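Local coordinates for protein vibralactone Cyclase (Boreostereum vibrans, PDB 6KD0) that probably catalyses the cyclization that forms the fused bicyclic beta-lactone of vibralactone, using an alpha/beta-hydrolase scaffold, at residues E67-P72 against A160-A165; L273-C278 against L288-L293. All coordinates share one frame; numbering follows the deposited sequence.

Contact 1 (E67-P72 against A160-A165)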
loop_
_atom_site.group_PDB
_atom_site.type_symbol
_atom_site.label_atom_id
_atom_site.label_comp_id
_atom_site.label_asym_id
_atom_site.label_seq_id
_atom_site.Cartn_x
_atom_site.Cartn_y
_atom_site.Cartn_z
ATOM N N GLU A 67 -19.549 -4.896 5.462
ATOM C CA GLU A 67 -20.368 -5.432 4.385
ATOM C C GLU A 67 -19.459 -6.092 3.359
ATOM O O GLU A 67 -18.527 -5.460 2.857
ATOM C CB GLU A 67 -21.216 -4.329 3.745
ATOM C CG GLU A 67 -22.184 -4.835 2.702
ATOM C CD GLU A 67 -23.602 -4.984 3.231
ATOM O OE1 GLU A 67 -24.269 -3.952 3.487
ATOM O OE2 GLU A 67 -24.055 -6.139 3.379
ATOM N N ASP A 68 -19.711 -7.359 3.062
ATOM C CA ASP A 68 -18.912 -8.085 2.085
ATOM C C ASP A 68 -19.662 -8.177 0.771
ATOM O O ASP A 68 -20.879 -8.377 0.745
ATOM C CB ASP A 68 -18.562 -9.482 2.586
ATOM C CG ASP A 68 -17.525 -9.455 3.691
ATOM O OD1 ASP A 68 -16.381 -9.036 3.430
ATOM O OD2 ASP A 68 -17.870 -9.821 4.835
ATOM N N TYR A 69 -18.920 -8.036 -0.320
ATOM C CA TYR A 69 -19.451 -8.080 -1.664
ATOM C C TYR A 69 -18.624 -9.049 -2.492
ATOM O O TYR A 69 -17.473 -9.364 -2.170
ATOM C CB TYR A 69 -19.422 -6.702 -2.326
ATOM C CG TYR A 69 -20.310 -5.675 -1.686
ATOM C CD1 TYR A 69 -19.846 -4.896 -0.643
ATOM C CD2 TYR A 69 -21.605 -5.478 -2.134
ATOM C CE1 TYR A 69 -20.642 -3.929 -0.065
ATOM C CE2 TYR A 69 -22.427 -4.520 -1.558
ATOM C CZ TYR A 69 -21.938 -3.752 -0.517
ATOM O OH TYR A 69 -22.717 -2.793 0.075
ATOM N N TYR A 70 -19.215 -9.453 -3.608
ATOM C CA TYR A 70 -18.589 -10.315 -4.600
ATOM C C TYR A 70 -18.836 -9.647 -5.946
ATOM O O TYR A 70 -19.982 -9.601 -6.397
ATOM C CB TYR A 70 -19.224 -11.697 -4.529
ATOM C CG TYR A 70 -18.353 -12.847 -4.906
ATOM C CD1 TYR A 70 -17.090 -13.006 -4.351
ATOM C CD2 TYR A 70 -18.823 -13.820 -5.784
ATOM C CE1 TYR A 70 -16.297 -14.087 -4.698
ATOM C CE2 TYR A 70 -18.052 -14.907 -6.129
ATOM C CZ TYR A 70 -16.786 -15.035 -5.592
ATOM O OH TYR A 70 -16.013 -16.114 -5.947
ATOM N N ILE A 71 -17.799 -9.075 -6.561
ATOM C CA ILE A 71 -17.992 -8.226 -7.744
ATOM C C ILE A 71 -17.364 -8.858 -8.984
ATOM O O ILE A 71 -16.389 -9.605 -8.864
ATOM C CB ILE A 71 -17.455 -6.801 -7.512
ATOM C CG1 ILE A 71 -15.922 -6.776 -7.487
ATOM C CG2 ILE A 71 -18.031 -6.210 -6.228
ATOM C CD1 ILE A 71 -15.345 -5.376 -7.537
ATOM N N PRO A 72 -17.877 -8.610 -10.192
ATOM C CA PRO A 72 -17.278 -9.248 -11.371
ATOM C C PRO A 72 -15.977 -8.559 -11.756
ATOM O O PRO A 72 -15.869 -7.330 -11.708
ATOM C CB PRO A 72 -18.348 -9.061 -12.451
ATOM C CG PRO A 72 -19.018 -7.794 -12.074
ATOM C CD PRO A 72 -19.023 -7.762 -10.560
ATOM N N ALA A 160 -20.696 3.595 -4.424
ATOM C CA ALA A 160 -20.399 4.143 -3.100
ATOM C C ALA A 160 -21.648 4.280 -2.246
ATOM O O ALA A 160 -21.648 3.899 -1.069
ATOM C CB ALA A 160 -19.713 5.499 -3.232
ATOM N N GLY A 161 -22.728 4.815 -2.818
ATOM C CA GLY A 161 -23.908 5.114 -2.017
ATOM C C GLY A 161 -24.493 3.899 -1.338
ATOM O O GLY A 161 -25.074 4.007 -0.253
ATOM N N SER A 162 -24.318 2.722 -1.941
ATOM C CA SER A 162 -24.875 1.506 -1.367
ATOM C C SER A 162 -24.175 1.084 -0.082
ATOM O O SER A 162 -24.734 0.273 0.657
ATOM C CB SER A 162 -24.844 0.382 -2.405
ATOM O OG SER A 162 -23.537 -0.109 -2.562
ATOM N N PHE A 163 -22.999 1.640 0.244
ATOM C CA PHE A 163 -22.443 1.409 1.575
ATOM C C PHE A 163 -22.127 2.732 2.279
ATOM O O PHE A 163 -21.169 2.828 3.063
ATOM C CB PHE A 163 -21.231 0.468 1.519
ATOM C CG PHE A 163 -20.175 0.861 0.521
ATOM C CD1 PHE A 163 -19.118 1.665 0.896
ATOM C CD2 PHE A 163 -20.222 0.386 -0.787
ATOM C CE1 PHE A 163 -18.129 2.026 -0.021
ATOM C CE2 PHE A 163 -19.250 0.743 -1.706
ATOM C CZ PHE A 163 -18.203 1.568 -1.326
ATOM N N ASN A 164 -22.953 3.761 2.025
ATOM C CA ASN A 164 -22.940 5.031 2.761
ATOM C C ASN A 164 -21.697 5.872 2.477
ATOM O O ASN A 164 -21.297 6.692 3.309
ATOM C CB ASN A 164 -23.071 4.812 4.276
ATOM C CG ASN A 164 -24.467 4.424 4.692
ATOM O OD1 ASN A 164 -24.867 3.274 4.561
ATOM N ND2 ASN A 164 -25.220 5.394 5.212
ATOM N N ALA A 165 -21.080 5.692 1.312
ATOM C CA ALA A 165 -19.910 6.462 0.918
ATOM C C ALA A 165 -20.272 7.430 -0.201
ATOM O O ALA A 165 -21.203 7.190 -0.982
ATOM C CB ALA A 165 -18.769 5.546 0.460
HETATM O O HOH W 1 -25.049 -1.379 3.150
#
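Tyr69, on the extended strand 67-72, reaches across to Ser162 and Phe163 in the compact turn 160-165. A short 3-10 segment, 160-162, opens that turn. Ala160 O accepts from both Phe163 N and Ala165 N, which holds the turn closed. The Ala165 N to Ala160 O distance is 3.0 Å. No direct hydrogen bond joins the two segments.

The Tyr69 ring reaches the turn with its hydroxyl end. Tyr69 CG is anti to its carbonyl carbon (chi1 -65°), and from there the ring carries OH to the turn. Tyr69 OH comes to 3.9 Å from Phe163 CB and 3.7 Å from Ser162 O, a contact without a hydrogen bond. Ser162 OG bonds instead to Asn159 O, back along the chain. The Phe163 ring lies under Ala160 O, which sits 3.7 Å above the plane over the ring centre.

A water makes the polar link. It donates to Glu67 OE1 at 2.7 Å and to Ser162 O at 3.0 Å. The carboxylate and the carbonyl are thus tied indirectly beside the tyrosine.

Strand 64-73 is an outermost strand of the sheet and pairs with strand 76-85. Through Tyr69 the contact joins this sheet edge to the turn after helix 144-158. The Tyr69 ring also meets Trp155 of that helix. Phe163 goes deeper, packing on Ile84 of strand 76-85, Val130 of strand 128-132 and Leu97 of strand 97-101.

Contact 2 (L273-C278 against L288-L293)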
loop_
_atom_site.group_PDB
_atom_site.type_symbol
_atom_site.label_atom_id
_atom_site.label_comp_id
_atom_site.label_asym_id
_atom_site.label_seq_id
_atom_site.Cartn_x
_atom_site.Cartn_y
_atom_site.Cartn_z
ATOM N N LEU A 273 0.080 13.227 -2.929
ATOM C CA LEU A 273 0.719 11.964 -2.588
ATOM C C LEU A 273 1.396 12.059 -1.231
ATOM O O LEU A 273 2.282 12.895 -1.040
ATOM C CB LEU A 273 1.743 11.581 -3.654
ATOM C CG LEU A 273 2.620 10.379 -3.321
ATOM C CD1 LEU A 273 1.778 9.115 -3.192
ATOM C CD2 LEU A 273 3.676 10.215 -4.401
ATOM N N PHE A 274 1.021 11.159 -0.321
ATOM C CA PHE A 274 1.674 10.980 0.971
ATOM C C PHE A 274 2.455 9.673 0.896
ATOM O O PHE A 274 1.861 8.595 0.767
ATOM C CB PHE A 274 0.650 10.964 2.108
ATOM C CG PHE A 274 1.255 10.984 3.500
ATOM C CD1 PHE A 274 1.629 9.809 4.133
ATOM C CD2 PHE A 274 1.391 12.178 4.192
ATOM C CE1 PHE A 274 2.164 9.832 5.413
ATOM C CE2 PHE A 274 1.929 12.211 5.471
ATOM C CZ PHE A 274 2.316 11.031 6.085
ATOM N N PHE A 275 3.779 9.774 0.982
ATOM C CA PHE A 275 4.688 8.669 0.729
ATOM C C PHE A 275 5.409 8.309 2.018
ATOM O O PHE A 275 5.942 9.189 2.705
ATOM C CB PHE A 275 5.690 9.058 -0.362
ATOM C CG PHE A 275 6.361 7.896 -1.009
ATOM C CD1 PHE A 275 7.372 7.213 -0.356
ATOM C CD2 PHE A 275 5.980 7.484 -2.286
ATOM C CE1 PHE A 275 7.995 6.127 -0.957
ATOM C CE2 PHE A 275 6.607 6.399 -2.889
ATOM C CZ PHE A 275 7.607 5.731 -2.221
ATOM N N MET A 276 5.412 7.025 2.362
ATOM C CA MET A 276 6.056 6.559 3.581
ATOM C C MET A 276 7.137 5.562 3.207
ATOM O O MET A 276 6.871 4.614 2.467
ATOM C CB MET A 276 5.040 5.919 4.525
ATOM C CG MET A 276 3.877 6.820 4.803
ATOM S SD MET A 276 2.743 6.091 5.979
ATOM C CE MET A 276 3.667 6.312 7.500
ATOM N N SER A 277 8.341 5.763 3.729
ATOM C CA SER A 277 9.502 4.973 3.352
ATOM C C SER A 277 10.159 4.377 4.587
ATOM O O SER A 277 10.193 5.003 5.650
ATOM C CB SER A 277 10.516 5.828 2.589
ATOM O OG SER A 277 11.575 5.035 2.043
ATOM N N CYS A 278 10.686 3.166 4.438
ATOM C CA CYS A 278 11.523 2.546 5.457
ATOM C C CYS A 278 12.973 2.623 5.000
ATOM O O CYS A 278 13.279 2.357 3.829
ATOM C CB CYS A 278 11.113 1.093 5.707
ATOM S SG CYS A 278 9.493 0.957 6.483
ATOM N N LEU A 288 11.891 6.422 -3.457
ATOM C CA LEU A 288 12.303 7.826 -3.372
ATOM C C LEU A 288 12.384 8.459 -4.758
ATOM O O LEU A 288 12.003 9.620 -4.950
ATOM C CB LEU A 288 13.643 7.926 -2.650
ATOM C CG LEU A 288 13.650 7.495 -1.178
ATOM C CD1 LEU A 288 15.038 7.685 -0.587
ATOM C CD2 LEU A 288 12.614 8.275 -0.409
ATOM N N LEU A 289 12.824 7.688 -5.750
ATOM C CA LEU A 289 12.885 8.186 -7.115
ATOM C C LEU A 289 11.489 8.476 -7.645
ATOM O O LEU A 289 11.255 9.528 -8.255
ATOM C CB LEU A 289 13.598 7.166 -7.998
ATOM C CG LEU A 289 13.630 7.449 -9.489
ATOM C CD1 LEU A 289 14.365 8.755 -9.729
ATOM C CD2 LEU A 289 14.318 6.278 -10.180
ATOM N N TYR A 290 10.549 7.540 -7.429
ATOM C CA TYR A 290 9.175 7.752 -7.883
ATOM C C TYR A 290 8.601 9.013 -7.252
ATOM O O TYR A 290 7.990 9.846 -7.936
ATOM C CB TYR A 290 8.300 6.521 -7.550
ATOM C CG TYR A 290 6.844 6.694 -7.969
ATOM C CD1 TYR A 290 5.921 7.357 -7.144
ATOM C CD2 TYR A 290 6.402 6.234 -9.200
ATOM C CE1 TYR A 290 4.618 7.541 -7.531
ATOM C CE2 TYR A 290 5.089 6.413 -9.603
ATOM C CZ TYR A 290 4.210 7.071 -8.770
ATOM O OH TYR A 290 2.912 7.249 -9.169
ATOM N N HIS A 291 8.840 9.194 -5.952
ATOM C CA HIS A 291 8.368 10.389 -5.272
ATOM C C HIS A 291 8.991 11.658 -5.855
ATOM O O HIS A 291 8.310 12.683 -6.005
ATOM C CB HIS A 291 8.675 10.265 -3.788
ATOM C CG HIS A 291 8.525 11.547 -3.043
ATOM N ND1 HIS A 291 9.599 12.362 -2.743
ATOM C CD2 HIS A 291 7.432 12.154 -2.527
ATOM C CE1 HIS A 291 9.174 13.414 -2.072
ATOM N NE2 HIS A 291 7.866 13.305 -1.917
ATOM N N ALA A 292 10.288 11.610 -6.171
ATOM C CA ALA A 292 10.963 12.763 -6.758
ATOM C C ALA A 292 10.353 13.119 -8.107
ATOM O O ALA A 292 10.120 14.298 -8.405
ATOM C CB ALA A 292 12.460 12.474 -6.899
ATOM N N LEU A 293 10.082 12.104 -8.934
ATOM C CA LEU A 293 9.495 12.359 -10.247
ATOM C C LEU A 293 8.093 12.923 -10.124
ATOM O O LEU A 293 7.688 13.778 -10.921
ATOM C CB LEU A 293 9.466 11.087 -11.089
ATOM C CG LEU A 293 10.795 10.550 -11.603
ATOM C CD1 LEU A 293 10.529 9.295 -12.370
ATOM C CD2 LEU A 293 11.478 11.583 -12.493
#
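Phe275 and His291 meet with similar first torsions. In each, CG is anti to the backbone N, with chi1 -161° for Phe275 and 167° for His291. These torsions bring the two side chains together obliquely, between strand and helix. The setting is a beta-alpha-beta unit of the alpha/beta-hydrolase fold: strand 273-278, helix 284-296, then strand 301-307. The segments run nearly antiparallel, at 158°, with their axes 9.9 Å apart at closest approach.

His291 CB lies over one face of the Phe275 ring, 4.1 Å above the plane and displaced toward the rim. In return, His291 CD2 comes to 4.2 Å from Phe275 CB. Each ring thus packs on the CB of the other residue.

Tyr290 packs against Leu273 and Phe275. Its CE1 meets Leu273 CD2 at 4.2 Å, and this methyl lies at the edge of the tyrosine ring, near its plane. Phe275 CE2 also approaches Tyr290 CD1, at 4.4 Å. Beyond the segments, the Tyr290 ring meets His267 edge-to-face.

No hydrogen bond crosses the interface, which is mostly apolar and largely buried, with His291 partly exposed. Phe275 also packs on Val206 and Met303 of the two flanking strands. Helix 284-296 packs on this side of strand 273-278. Toward the C-terminal end of the strand, the Leu288 side chain starts away from it but turns back, and its CD2 lies 4.2 Å from Ser277 OG.

Overall arrangement
Contacts 1 and 2 reach the same mixed sheet at distant places, on opposite sides of the chain's centre. Their centres are 31 Å apart and their nearest atoms about 20 Å, so they do not touch. Contact 1 involves an outermost strand, 64-73; contact 2 involves strand 273-278, next to the other outermost strand, 301-307. They follow in series along the chain. The centre of contact 1 lies 21 Å from the chain's centre, that of contact 2 only 12 Å. Contact 2 is also closer to the probable active site: Ser177, His311 and Asp281 resemble a Ser-His-Asp triad, and the Ser277 side chain lies near it without touching.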